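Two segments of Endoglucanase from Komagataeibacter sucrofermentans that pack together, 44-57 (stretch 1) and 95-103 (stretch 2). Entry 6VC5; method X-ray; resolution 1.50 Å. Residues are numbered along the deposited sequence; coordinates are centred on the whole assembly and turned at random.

Stretch 1, residues 44-57: AAAGDQAAFEVIWV
Stretch 2 (95-103) LIALALAWA

How do the two backbones run? Stretch 1 ends one helix at Ala44-Ala46, turns at Gly47 and Asp48, and starts another helix at Gln49. Gly47 takes positive phi (80/27), where a CB would jam against the preceding carbonyl. Asp48 (chi1 t) caps the new helix, its OD1 accepting from Ala51 N at 3.2 Å. Stretch 2 is helical throughout, near -63/-43. Helices 49-57 and 95-103 run roughly antiparallel, at 140°, with axes 12.0 Å apart at closest approach. In register, Ala44 CA lies 5.4 Å from Ala103 CA, and Trp56 CA 8.3 Å from Ile96 CA.

What fills the space between those helices? Two aromatic rings, both with chi1 t, share it with Leu100. The CA-to-CB bond of Phe52 (chi2 93°) points toward stretch 2, and Ala103 CB sits over one face of its ring, 3.4 Å from Phe52 CZ, in a CH-pi contact. Phe52 CE1 comes within 4.1 Å of Ala99 CB.

Where does Leu100 fit? Its CA-to-CB bond points sideways, but with chi1 m and chi2 t its CD2 methyl fills the hollow between the edge of Phe52 and one face of Trp56 (chi2 -131°). Leu100 CD2 lies 3.9 Å from Phe52 CZ and 3.8 Å from Trp56 CE2, almost on the normal of the five-membered ring, another CH-pi contact. One turn earlier in stretch 2, Ile96 (m, t) places Ile96 CG2 3.9 Å from Trp56 CZ3.

What meets at Ala44? Its CA-to-CB bond points toward stretch 2, and Ala44 CB rests 4.1 Å from Ala99 O, 4.3 Å from Trp102 CB and 4.4 Å from Ala103 CB. Trp102 (chi1 m, chi2 1°) extends alongside, Trp102 CZ3 lying 4.2 Å from Ala45 CB. No hydrogen bond crosses the interface; apolar shape-matching buries 367 Å², both sides summed.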

# COMPACT_ATOMS: atom_id res chain seq x y z
N ALA A 44 10.83 5.58 10.23
CA ALA A 44 11.10 6.96 9.82
C ALA A 44 10.11 7.93 10.46
O ALA A 44 10.50 8.99 10.96
CB ALA A 44 11.05 7.07 8.29
N ALA A 45 8.81 7.59 10.42
CA ALA A 45 7.79 8.45 11.03
C ALA A 45 8.00 8.59 12.53
O ALA A 45 7.80 9.67 13.10
CB ALA A 45 6.40 7.89 10.73
N ALA A 46 8.39 7.50 13.20
CA ALA A 46 8.60 7.50 14.64
C ALA A 46 9.94 8.09 15.06
O ALA A 46 10.13 8.36 16.25
CB ALA A 46 8.50 6.07 15.17
N GLY A 47 10.87 8.29 14.13
CA GLY A 47 12.18 8.82 14.47
C GLY A 47 13.16 7.82 15.04
O GLY A 47 14.06 8.20 15.79
N ASP A 48 13.02 6.54 14.69
CA ASP A 48 13.88 5.47 15.21
C ASP A 48 14.93 5.15 14.14
O ASP A 48 14.78 4.22 13.33
CB ASP A 48 13.02 4.26 15.57
CG ASP A 48 13.80 3.14 16.24
OD1 ASP A 48 15.04 3.21 16.32
OD2 ASP A 48 13.16 2.17 16.70
N GLN A 49 16.01 5.93 14.14
CA GLN A 49 17.00 5.79 13.08
C GLN A 49 17.78 4.47 13.18
O GLN A 49 18.13 3.89 12.15
CB GLN A 49 17.95 6.98 13.05
CG GLN A 49 18.79 6.99 11.79
CD GLN A 49 19.56 8.27 11.58
OE1 GLN A 49 19.63 9.13 12.47
NE2 GLN A 49 20.13 8.42 10.38
N ALA A 50 18.06 4.00 14.40
CA ALA A 50 18.79 2.75 14.54
C ALA A 50 18.02 1.60 13.90
O ALA A 50 18.62 0.73 13.25
CB ALA A 50 19.06 2.46 16.01
N ALA A 51 16.70 1.59 14.06
CA ALA A 51 15.90 0.56 13.41
C ALA A 51 15.85 0.77 11.90
O ALA A 51 16.04 -0.17 11.13
CB ALA A 51 14.49 0.52 14.00
N PHE A 52 15.58 2.01 11.47
CA PHE A 52 15.47 2.30 10.04
C PHE A 52 16.71 1.81 9.30
O PHE A 52 16.61 1.13 8.27
CB PHE A 52 15.30 3.80 9.79
CG PHE A 52 15.17 4.15 8.33
CD1 PHE A 52 13.91 4.25 7.75
CD2 PHE A 52 16.29 4.29 7.52
CE1 PHE A 52 13.76 4.54 6.40
CE2 PHE A 52 16.15 4.55 6.16
CZ PHE A 52 14.89 4.67 5.60
N GLU A 53 17.89 2.14 9.84
CA GLU A 53 19.16 1.86 9.17
C GLU A 53 19.31 0.37 8.86
O GLU A 53 19.67 -0.01 7.74
CB GLU A 53 20.32 2.35 10.04
CG GLU A 53 21.60 2.73 9.28
CD GLU A 53 22.31 3.94 9.89
OE1 GLU A 53 23.29 4.43 9.28
OE2 GLU A 53 21.88 4.41 10.96
N VAL A 54 19.02 -0.49 9.85
CA VAL A 54 19.19 -1.93 9.65
C VAL A 54 18.07 -2.52 8.77
O VAL A 54 18.32 -3.47 8.01
CB VAL A 54 19.38 -2.71 10.97
CG1 VAL A 54 20.67 -2.24 11.69
CG2 VAL A 54 18.17 -2.59 11.87
N ILE A 55 16.84 -2.00 8.87
CA ILE A 55 15.77 -2.52 8.01
C ILE A 55 16.07 -2.22 6.54
O ILE A 55 15.92 -3.09 5.68
CB ILE A 55 14.41 -1.95 8.45
CG1 ILE A 55 14.09 -2.32 9.89
CG2 ILE A 55 13.31 -2.45 7.49
CD1 ILE A 55 13.00 -1.45 10.50
N TRP A 56 16.54 -1.01 6.25
CA TRP A 56 16.92 -0.67 4.88
C TRP A 56 18.13 -1.48 4.40
O TRP A 56 18.11 -2.00 3.28
CB TRP A 56 17.15 0.84 4.77
CG TRP A 56 17.82 1.28 3.49
CD1 TRP A 56 18.90 2.12 3.39
CD2 TRP A 56 17.45 0.95 2.14
NE1 TRP A 56 19.22 2.31 2.07
CE2 TRP A 56 18.36 1.60 1.28
CE3 TRP A 56 16.46 0.14 1.56
CZ2 TRP A 56 18.30 1.49 -0.11
CZ3 TRP A 56 16.41 0.03 0.17
CH2 TRP A 56 17.33 0.70 -0.64
N VAL A 57 19.18 -1.59 5.21
CA VAL A 57 20.35 -2.37 4.77
C VAL A 57 19.95 -3.81 4.47
O VAL A 57 20.40 -4.39 3.47
CB VAL A 57 21.50 -2.27 5.78
CG1 VAL A 57 22.58 -3.28 5.46
CG2 VAL A 57 22.09 -0.87 5.75
N LEU A 95 6.45 1.97 -1.18
CA LEU A 95 6.54 2.19 0.27
C LEU A 95 7.99 2.39 0.71
O LEU A 95 8.28 3.28 1.52
CB LEU A 95 5.92 1.01 1.01
CG LEU A 95 4.39 0.95 0.97
CD1 LEU A 95 3.98 -0.48 1.31
CD2 LEU A 95 3.76 1.95 1.93
N ILE A 96 8.90 1.56 0.19
CA ILE A 96 10.32 1.70 0.49
C ILE A 96 10.82 3.07 0.02
O ILE A 96 11.54 3.77 0.74
CB ILE A 96 11.10 0.53 -0.14
CG1 ILE A 96 10.76 -0.78 0.58
CG2 ILE A 96 12.59 0.81 -0.10
CD1 ILE A 96 11.27 -2.04 -0.14
N ALA A 97 10.45 3.47 -1.20
CA ALA A 97 10.89 4.76 -1.72
C ALA A 97 10.37 5.92 -0.87
O ALA A 97 11.12 6.86 -0.57
CB ALA A 97 10.44 4.92 -3.18
N LEU A 98 9.09 5.88 -0.48
CA LEU A 98 8.56 6.95 0.37
C LEU A 98 9.30 7.01 1.70
O LEU A 98 9.66 8.10 2.17
CB LEU A 98 7.06 6.74 0.61
CG LEU A 98 6.40 7.75 1.55
CD1 LEU A 98 6.49 9.15 1.01
CD2 LEU A 98 4.94 7.34 1.71
N ALA A 99 9.58 5.85 2.30
CA ALA A 99 10.30 5.82 3.57
C ALA A 99 11.70 6.41 3.44
O ALA A 99 12.17 7.13 4.33
CB ALA A 99 10.37 4.38 4.08
N LEU A 100 12.40 6.07 2.35
CA LEU A 100 13.73 6.65 2.11
C LEU A 100 13.67 8.16 1.92
O LEU A 100 14.55 8.88 2.40
CB LEU A 100 14.37 5.99 0.88
CG LEU A 100 14.92 4.60 1.19
CD1 LEU A 100 15.07 3.79 -0.07
CD2 LEU A 100 16.25 4.70 1.92
N ALA A 101 12.64 8.65 1.22
CA ALA A 101 12.47 10.09 1.07
C ALA A 101 12.26 10.75 2.43
O ALA A 101 12.88 11.77 2.73
CB ALA A 101 11.28 10.38 0.15
N TRP A 102 11.40 10.17 3.27
CA TRP A 102 11.18 10.75 4.59
C TRP A 102 12.43 10.70 5.45
O TRP A 102 12.77 11.68 6.12
CB TRP A 102 10.07 9.99 5.29
CG TRP A 102 8.72 10.31 4.81
CD1 TRP A 102 8.37 11.18 3.82
CD2 TRP A 102 7.49 9.80 5.35
NE1 TRP A 102 6.99 11.23 3.70
CE2 TRP A 102 6.44 10.38 4.62
CE3 TRP A 102 7.19 8.89 6.37
CZ2 TRP A 102 5.10 10.10 4.89
CZ3 TRP A 102 5.86 8.60 6.63
CH2 TRP A 102 4.83 9.21 5.89
N ALA A 103 13.12 9.56 5.45
CA ALA A 103 14.34 9.42 6.25
C ALA A 103 15.42 10.38 5.76
O ALA A 103 16.16 10.96 6.57
CB ALA A 103 14.83 7.98 6.17